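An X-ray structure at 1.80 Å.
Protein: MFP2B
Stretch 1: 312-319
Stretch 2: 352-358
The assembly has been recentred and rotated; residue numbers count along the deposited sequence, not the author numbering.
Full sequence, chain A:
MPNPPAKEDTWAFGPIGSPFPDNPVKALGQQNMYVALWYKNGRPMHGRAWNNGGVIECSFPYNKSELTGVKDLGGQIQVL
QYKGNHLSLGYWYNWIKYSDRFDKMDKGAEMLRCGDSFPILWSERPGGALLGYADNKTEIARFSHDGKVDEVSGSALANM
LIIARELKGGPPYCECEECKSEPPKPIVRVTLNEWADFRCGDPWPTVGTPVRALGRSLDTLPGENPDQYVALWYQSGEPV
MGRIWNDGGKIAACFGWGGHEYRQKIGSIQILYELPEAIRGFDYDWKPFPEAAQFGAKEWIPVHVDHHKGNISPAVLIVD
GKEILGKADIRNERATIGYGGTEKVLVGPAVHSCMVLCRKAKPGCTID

Stretch 1, residues 312-319: ISPAVLIV
Stretch 2 (352-358) HSCMVLC

Stretch 1 is a strand through Val319. It runs antiparallel to the strand that begins at Met355 and continues past Cys358, with 156° between their directions; their axes come within 4.7 Å. Strand residues are extended (phi/psi Ala315 -157/136, Val356 -105/138). Ala315 faces Val356 as a non-hydrogen-bonded pair, CA to CA 4.3 Å. Val316 faces Met355 as a hydrogen-bonded pair, CA to CA 5.1 Å. Pro314 CA lies 5.6 Å from Leu357 CA, and Leu317 CA 4.8 Å from Cys354 CA.

Three backbone hydrogen bonds join the stretches. Val316 N donates to Met355 O at 2.9 Å, and Met355 N returns the bond to Val316 O at 2.9 Å, so this pair satisfies both of its amides and both carbonyls. Leu357 N donates to Pro314 O at 3.1 Å, nearly straight at 171°. Proline has no amide hydrogen, so Pro314 can only accept here. Met355 O and Val316 O also take CA-H...O contacts, from Ala315 CA and Cys354 CA respectively, both 3.3 Å.

Beyond Met355 the direct ladder gives way to water. Water 1 accepts from Ile318 N at 3.0 Å and lies 2.8 Å from Ser353 OG, a second hydrogen bond. Water 2 donates to Ile318 O at 2.6 Å and bonds Ser353 OG at 3.1 Å. The Ser353 hydroxyl (chi1 p, phi/psi -77/-8) therefore reaches both polar backbone atoms of Ile318 through water. Ser313 OG is satisfied elsewhere in the structure.

The main side-chain contacts are apolar. Ala315 CB meets Val356 CG2 (Val356 chi1 t) at 4.3 Å on one face. Val316 CB (chi1 t) meets Met355 CB at 4.3 Å on the other; the selenomethionine, m at all three chi angles, then leads away. Pro314 CB packs on Leu357 CB at 4.0 Å (Leu357 t, p). Leu317 CG (m, p) lies 4.0 Å from Cys354 SG (m). Ile318 CG1 (m, m) lies 3.8 Å from Ser353 O.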

ATOM      1  N   ILE A 312      11.570  -6.056   5.255  1.00 17.74           N
ATOM      2  CA  ILE A 312      10.905  -6.381   6.502  1.00 17.08           C
ATOM      3  C   ILE A 312       9.713  -7.297   6.279  1.00 16.36           C
ATOM      4  O   ILE A 312       8.909  -7.057   5.390  1.00 17.42           O
ATOM      5  CB  ILE A 312      10.495  -5.076   7.176  1.00 17.25           C
ATOM      6  CG1 ILE A 312      11.702  -4.131   7.339  1.00 19.47           C
ATOM      7  CG2 ILE A 312       9.897  -5.349   8.521  1.00 16.65           C
ATOM      8  CD1 ILE A 312      12.822  -4.659   8.236  1.00 22.40           C
ATOM      9  N   SER A 313       9.575  -8.314   7.125  1.00 15.37           N
ATOM     10  CA  SER A 313       8.545  -9.342   7.028  1.00 15.35           C
ATOM     11  C   SER A 313       7.761  -9.418   8.336  1.00 15.70           C
ATOM     12  O   SER A 313       8.333  -9.119   9.399  1.00 14.60           O
ATOM     13  CB  SER A 313       9.185 -10.729   6.776  1.00 16.03           C
ATOM     14  OG  SER A 313       9.949 -10.705   5.588  1.00 16.24           O
ATOM     15  N   PRO A 314       6.488  -9.865   8.293  1.00 14.94           N
ATOM     16  CA  PRO A 314       5.752 -10.107   9.528  1.00 14.69           C
ATOM     17  C   PRO A 314       6.281 -11.390  10.211  1.00 14.72           C
ATOM     18  O   PRO A 314       6.554 -12.354   9.516  1.00 14.72           O
ATOM     19  CB  PRO A 314       4.280 -10.328   9.044  1.00 13.72           C
ATOM     20  CG  PRO A 314       4.265  -9.963   7.634  1.00 14.16           C
ATOM     21  CD  PRO A 314       5.657 -10.210   7.115  1.00 15.47           C
ATOM     22  N   ALA A 315       6.343 -11.414  11.534  1.00 15.28           N
ATOM     23  CA  ALA A 315       6.925 -12.549  12.265  1.00 16.15           C
ATOM     24  C   ALA A 315       6.377 -12.590  13.669  1.00 17.17           C
ATOM     25  O   ALA A 315       6.264 -11.569  14.330  1.00 16.14           O
ATOM     26  CB  ALA A 315       8.408 -12.430  12.302  1.00 17.12           C
ATOM     27  N   VAL A 316       6.026 -13.786  14.120  1.00 17.20           N
ATOM     28  CA  VAL A 316       5.702 -14.014  15.498  1.00 17.95           C
ATOM     29  C   VAL A 316       7.007 -14.410  16.193  1.00 19.28           C
ATOM     30  O   VAL A 316       7.679 -15.368  15.775  1.00 20.00           O
ATOM     31  CB  VAL A 316       4.686 -15.166  15.615  1.00 19.12           C
ATOM     32  CG1 VAL A 316       4.397 -15.470  17.047  1.00 19.61           C
ATOM     33  CG2 VAL A 316       3.399 -14.833  14.865  1.00 17.52           C
ATOM     34  N   LEU A 317       7.356 -13.673  17.234  1.00 18.28           N
ATOM     35  CA  LEU A 317       8.512 -13.927  18.075  1.00 19.96           C
ATOM     36  C   LEU A 317       8.083 -14.737  19.286  1.00 20.62           C
ATOM     37  O   LEU A 317       6.937 -14.646  19.718  1.00 20.96           O
ATOM     38  CB  LEU A 317       9.094 -12.608  18.593  1.00 19.16           C
ATOM     39  CG  LEU A 317       9.972 -11.798  17.641  1.00 19.72           C
ATOM     40  CD1 LEU A 317       9.168 -11.325  16.473  1.00 20.37           C
ATOM     41  CD2 LEU A 317      10.628 -10.651  18.382  1.00 21.63           C
ATOM     42  N   ILE A 318       9.018 -15.514  19.827  1.00 22.17           N
ATOM     43  CA  ILE A 318       8.843 -16.158  21.119  1.00 23.85           C
ATOM     44  C   ILE A 318       9.652 -15.394  22.159  1.00 24.82           C
ATOM     45  O   ILE A 318      10.875 -15.373  22.088  1.00 25.01           O
ATOM     46  CB  ILE A 318       9.336 -17.626  21.080  1.00 24.39           C
ATOM     47  CG1 ILE A 318       8.643 -18.407  19.972  1.00 25.77           C
ATOM     48  CG2 ILE A 318       9.136 -18.291  22.432  1.00 24.90           C
ATOM     49  CD1 ILE A 318       7.135 -18.403  20.048  1.00 28.78           C
ATOM     50  N   VAL A 319       8.963 -14.747  23.087  1.00 25.96           N
ATOM     51  CA  VAL A 319       9.547 -13.891  24.105  1.00 28.76           C
ATOM     52  C   VAL A 319       8.988 -14.316  25.465  1.00 29.85           C
ATOM     53  O   VAL A 319       7.764 -14.309  25.683  1.00 29.76           O
ATOM     54  CB  VAL A 319       9.163 -12.414  23.853  1.00 28.73           C
ATOM     55  CG1 VAL A 319       9.637 -11.485  25.018  1.00 30.52           C
ATOM     56  CG2 VAL A 319       9.723 -11.963  22.580  1.00 30.89           C
ATOM     57  N   HIS A 352      15.883 -17.733  15.128  1.00 24.94           N
ATOM     58  CA  HIS A 352      15.560 -18.992  14.472  1.00 24.97           C
ATOM     59  C   HIS A 352      14.244 -19.615  14.997  1.00 24.44           C
ATOM     60  O   HIS A 352      13.628 -20.361  14.257  1.00 25.03           O
ATOM     61  CB  HIS A 352      16.734 -19.978  14.569  1.00 25.54           C
ATOM     62  CG  HIS A 352      17.978 -19.519  13.853  1.00 27.47           C
ATOM     63  ND1 HIS A 352      19.121 -20.296  13.780  1.00 31.01           N
ATOM     64  CD2 HIS A 352      18.272 -18.354  13.229  1.00 29.35           C
ATOM     65  CE1 HIS A 352      20.057 -19.628  13.122  1.00 33.25           C
ATOM     66  NE2 HIS A 352      19.570 -18.444  12.776  1.00 30.33           N
ATOM     67  N   SER A 353      13.817 -19.288  16.222  1.00 24.55           N
ATOM     68  CA  SER A 353      12.505 -19.699  16.754  1.00 25.05           C
ATOM     69  C   SER A 353      11.276 -18.896  16.227  1.00 24.35           C
ATOM     70  O   SER A 353      10.089 -19.266  16.527  1.00 24.21           O
ATOM     71  CB  SER A 353      12.471 -19.631  18.280  1.00 26.17           C
ATOM     72  OG  SER A 353      12.913 -18.362  18.787  1.00 26.31           O
ATOM     73  N   CYS A 354      11.538 -17.816  15.490  1.00 22.61           N
ATOM     74  CA  CYS A 354      10.475 -16.953  14.942  1.00 22.54           C
ATOM     75  C   CYS A 354       9.619 -17.777  13.975  1.00 20.83           C
ATOM     76  O   CYS A 354      10.128 -18.672  13.318  1.00 20.64           O
ATOM     77  CB  CYS A 354      11.035 -15.715  14.151  1.00 23.69           C
ATOM     78  SG  CYS A 354      11.672 -14.499  15.276  1.00 32.77           S
HETATM   79  N   MSE A 355       8.352 -17.409  13.830  1.00 19.16           N
HETATM   80  CA  MSE A 355       7.498 -17.977  12.807  1.00 20.09           C
HETATM   81  C   MSE A 355       7.193 -16.839  11.819  1.00 19.58           C
HETATM   82  O   MSE A 355       6.666 -15.806  12.209  1.00 21.15           O
HETATM   83  CB  MSE A 355       6.207 -18.548  13.407  1.00 19.43           C
HETATM   84  CG  MSE A 355       6.388 -19.598  14.523  1.00 24.06           C
HETATM   85 SE   MSE A 355       6.998 -21.193  13.612  1.00 32.26          SE
HETATM   86  CE  MSE A 355       5.545 -21.661  12.497  1.00 25.55           C
ATOM     87  N   VAL A 356       7.557 -17.005  10.555  1.00 18.75           N
ATOM     88  CA  VAL A 356       7.510 -15.905   9.592  1.00 18.73           C
ATOM     89  C   VAL A 356       6.323 -16.091   8.656  1.00 17.47           C
ATOM     90  O   VAL A 356       6.064 -17.197   8.186  1.00 17.01           O
ATOM     91  CB  VAL A 356       8.834 -15.834   8.788  1.00 18.90           C
ATOM     92  CG1 VAL A 356       8.793 -14.803   7.702  1.00 18.93           C
ATOM     93  CG2 VAL A 356       9.934 -15.555   9.709  1.00 18.65           C
ATOM     94  N   LEU A 357       5.586 -15.023   8.342  1.00 16.67           N
ATOM     95  CA  LEU A 357       4.467 -15.150   7.398  1.00 15.64           C
ATOM     96  C   LEU A 357       5.061 -15.302   5.998  1.00 17.54           C
ATOM     97  O   LEU A 357       5.822 -14.440   5.549  1.00 17.43           O
ATOM     98  CB  LEU A 357       3.532 -13.916   7.439  1.00 15.25           C
ATOM     99  CG  LEU A 357       2.409 -14.026   6.384  1.00 16.37           C
ATOM    100  CD1 LEU A 357       1.498 -15.234   6.705  1.00 13.38           C
ATOM    101  CD2 LEU A 357       1.620 -12.767   6.263  1.00 14.97           C
ATOM    102  N   CYS A 358       4.756 -16.417   5.350  1.00 16.71           N
ATOM    103  CA  CYS A 358       5.193 -16.708   4.003  1.00 17.77           C
ATOM    104  C   CYS A 358       3.999 -16.970   3.114  1.00 17.30           C
ATOM    105  O   CYS A 358       2.841 -17.101   3.586  1.00 17.52           O
ATOM    106  CB  CYS A 358       6.076 -17.955   3.975  1.00 18.45           C
ATOM    107  SG  CYS A 358       7.562 -17.810   4.994  1.00 20.79           S
TER
HETATM  108  O   HOH W   1      11.617 -15.878  18.366  1.00 21.62           O
HETATM  109  O   HOH W   2      12.660 -17.237  21.652  1.00 44.70           O